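Thioesterase superfamily (Jannaschia sp., PDB 2OAF) probably hydrolyses thioesters, perhaps those of acyl-coenzyme A, as a member of the hotdog-fold thioesterase-like superfamily. Local coordinates at the interface of chains A and B. Numbering follows the deposited sequence. Chains: chain A/B, Thioesterase superfamily.

The interface of chains A and B. Residues chain A 36-37, 40, 76, 80; chain B 36-37, 40, 76, 80.
A two-fold symmetric, apolar homodimer contact joins A:Leu76 and A:Pro40 to their counterparts in chain B; it probably helps hold together the dimer typical of hotdog thioesterases. The deposited assembly holds four copies, so this contact would be one part of it. The two leucines meet through one methyl branch each, A:Leu76 CD1 lying 3.2 Å from B:Leu76 CD1, shorter than usual van der Waals contact.

The other branch of each leucine reaches the partner's phenylalanine. A:Leu76 CD2 sits 3.7 Å from B:Phe80 CZ, at the ring edge and in its plane, so the methyl abuts the rim rather than covering a face. In the twin, B:Leu76 CD2 is 3.8 Å from A:Phe80 CZ. The same methyl also lies 3.9 Å from the threonine methyl A:Thr36 CG2, capping the notch where ring edge and threonine methyl meet. With chi1 at 68°, A:Leu76 holds CG between its backbone N and carbonyl carbon, which sets the direction of the fork.

The proline rings slide past each other in opposite directions, A:Pro40 CG 3.8 Å from B:Pro40 CG. Carbonyl oxygens A:Gly37 O and B:Gly37 O are 4.4 Å apart beside them.

Thr36 and Gly37 form part of the 3-10 turn 36-38, leading into helix 39-54, probably the long central helix that the hotdog sheet wraps; the patch lies where its N-terminal end, with Pro40, and strand 73-80, with Leu76 and Phe80, meet their twins about the two-fold axis.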
ATOM      1  N   THR A  36      -2.624  -3.082 -10.689  1.00 32.29           N
ATOM      2  CA  THR A  36      -2.194  -4.484 -10.555  1.00 31.32           C
ATOM      3  C   THR A  36      -1.441  -4.751  -9.275  1.00 29.24           C
ATOM      4  O   THR A  36      -1.588  -5.779  -8.657  1.00 29.63           O
ATOM      5  CB  THR A  36      -1.298  -4.872 -11.691  1.00 30.50           C
ATOM      6  OG1 THR A  36      -2.029  -4.674 -12.900  1.00 31.73           O
ATOM      7  CG2 THR A  36      -0.856  -6.326 -11.576  1.00 31.74           C
ATOM      8  N   GLY A  37      -0.586  -3.813  -8.905  1.00 28.45           N
ATOM      9  CA  GLY A  37       0.205  -3.884  -7.672  1.00 28.13           C
ATOM     10  C   GLY A  37      -0.614  -4.187  -6.417  1.00 29.93           C
ATOM     11  O   GLY A  37      -0.107  -4.704  -5.446  1.00 31.64           O
ATOM     12  N   PRO A  40      -2.592  -8.630  -5.750  1.00 32.57           N
ATOM     13  CA  PRO A  40      -2.092  -9.690  -4.884  1.00 34.05           C
ATOM     14  C   PRO A  40      -2.380  -9.437  -3.424  1.00 34.82           C
ATOM     15  O   PRO A  40      -2.703 -10.377  -2.695  1.00 32.89           O
ATOM     16  CB  PRO A  40      -0.584  -9.684  -5.143  1.00 33.64           C
ATOM     17  CG  PRO A  40      -0.468  -9.187  -6.479  1.00 36.71           C
ATOM     18  CD  PRO A  40      -1.504  -8.104  -6.584  1.00 31.69           C
ATOM     19  N   LEU A  76       3.253 -17.416  -6.162  1.00 28.03           N
ATOM     20  CA  LEU A  76       1.933 -16.944  -6.524  1.00 31.54           C
ATOM     21  C   LEU A  76       1.843 -16.748  -8.026  1.00 31.25           C
ATOM     22  O   LEU A  76       2.845 -16.453  -8.712  1.00 30.25           O
ATOM     23  CB  LEU A  76       1.583 -15.662  -5.776  1.00 29.55           C
ATOM     24  CG  LEU A  76       2.276 -14.342  -6.010  1.00 30.80           C
ATOM     25  CD1 LEU A  76       1.776 -13.574  -7.254  1.00 31.56           C
ATOM     26  CD2 LEU A  76       2.090 -13.438  -4.749  1.00 34.86           C
ATOM     27  N   PHE A  80      -5.302 -11.989 -15.074  1.00 27.00           N
ATOM     28  CA  PHE A  80      -6.248 -10.871 -14.955  1.00 27.37           C
ATOM     29  C   PHE A  80      -7.106 -10.863 -16.189  1.00 28.68           C
ATOM     30  O   PHE A  80      -6.615 -10.606 -17.268  1.00 26.28           O
ATOM     31  CB  PHE A  80      -5.512  -9.543 -14.805  1.00 28.63           C
ATOM     32  CG  PHE A  80      -4.468  -9.584 -13.740  1.00 25.65           C
ATOM     33  CD1 PHE A  80      -4.836  -9.651 -12.419  1.00 26.78           C
ATOM     34  CD2 PHE A  80      -3.124  -9.607 -14.065  1.00 31.91           C
ATOM     35  CE1 PHE A  80      -3.878  -9.705 -11.421  1.00 27.35           C
ATOM     36  CE2 PHE A  80      -2.181  -9.706 -13.093  1.00 28.31           C
ATOM     37  CZ  PHE A  80      -2.555  -9.758 -11.771  1.00 27.03           C
TER
ATOM     38  N   THR B  36       4.864 -10.393   1.674  1.00 32.53           N
ATOM     39  CA  THR B  36       4.684 -10.926   0.338  1.00 31.26           C
ATOM     40  C   THR B  36       3.825 -10.013  -0.501  1.00 29.75           C
ATOM     41  O   THR B  36       4.144  -9.811  -1.649  1.00 31.73           O
ATOM     42  CB  THR B  36       4.088 -12.345   0.396  1.00 34.71           C
ATOM     43  OG1 THR B  36       4.949 -13.192   1.163  1.00 35.20           O
ATOM     44  CG2 THR B  36       3.947 -12.899  -0.989  1.00 29.37           C
ATOM     45  N   GLY B  37       2.779  -9.435   0.067  1.00 28.40           N
ATOM     46  CA  GLY B  37       1.896  -8.518  -0.639  1.00 28.40           C
ATOM     47  C   GLY B  37       2.517  -7.280  -1.222  1.00 29.51           C
ATOM     48  O   GLY B  37       1.953  -6.719  -2.127  1.00 32.05           O
ATOM     49  N   PRO B  40       5.149  -7.700  -5.210  1.00 33.39           N
ATOM     50  CA  PRO B  40       4.728  -7.365  -6.593  1.00 34.49           C
ATOM     51  C   PRO B  40       4.894  -5.875  -6.900  1.00 34.29           C
ATOM     52  O   PRO B  40       5.243  -5.498  -8.005  1.00 34.14           O
ATOM     53  CB  PRO B  40       3.251  -7.752  -6.594  1.00 34.49           C
ATOM     54  CG  PRO B  40       3.155  -8.880  -5.534  1.00 35.57           C
ATOM     55  CD  PRO B  40       4.076  -8.374  -4.450  1.00 35.41           C
ATOM     56  N   LEU B  76       0.729 -12.372 -13.955  1.00 27.47           N
ATOM     57  CA  LEU B  76       1.993 -12.304 -13.211  1.00 31.68           C
ATOM     58  C   LEU B  76       2.245 -13.616 -12.446  1.00 31.57           C
ATOM     59  O   LEU B  76       1.301 -14.305 -12.008  1.00 29.76           O
ATOM     60  CB  LEU B  76       2.009 -11.106 -12.299  1.00 32.53           C
ATOM     61  CG  LEU B  76       1.173 -11.000 -11.037  1.00 31.54           C
ATOM     62  CD1 LEU B  76       1.780 -11.760  -9.927  1.00 30.06           C
ATOM     63  CD2 LEU B  76       1.109  -9.518 -10.627  1.00 30.34           C
ATOM     64  N   PHE B  80       9.172 -17.092  -4.628  1.00 26.83           N
ATOM     65  CA  PHE B  80       9.865 -16.434  -3.506  1.00 26.82           C
ATOM     66  C   PHE B  80      10.861 -17.444  -2.892  1.00 28.59           C
ATOM     67  O   PHE B  80      10.447 -18.470  -2.353  1.00 26.73           O
ATOM     68  CB  PHE B  80       8.843 -15.972  -2.490  1.00 27.64           C
ATOM     69  CG  PHE B  80       7.741 -15.148  -3.097  1.00 24.68           C
ATOM     70  CD1 PHE B  80       7.972 -13.870  -3.506  1.00 26.49           C
ATOM     71  CD2 PHE B  80       6.484 -15.680  -3.275  1.00 28.52           C
ATOM     72  CE1 PHE B  80       6.977 -13.130  -4.114  1.00 30.92           C
ATOM     73  CE2 PHE B  80       5.479 -14.932  -3.832  1.00 25.77           C
ATOM     74  CZ  PHE B  80       5.738 -13.652  -4.257  1.00 24.67           C
TER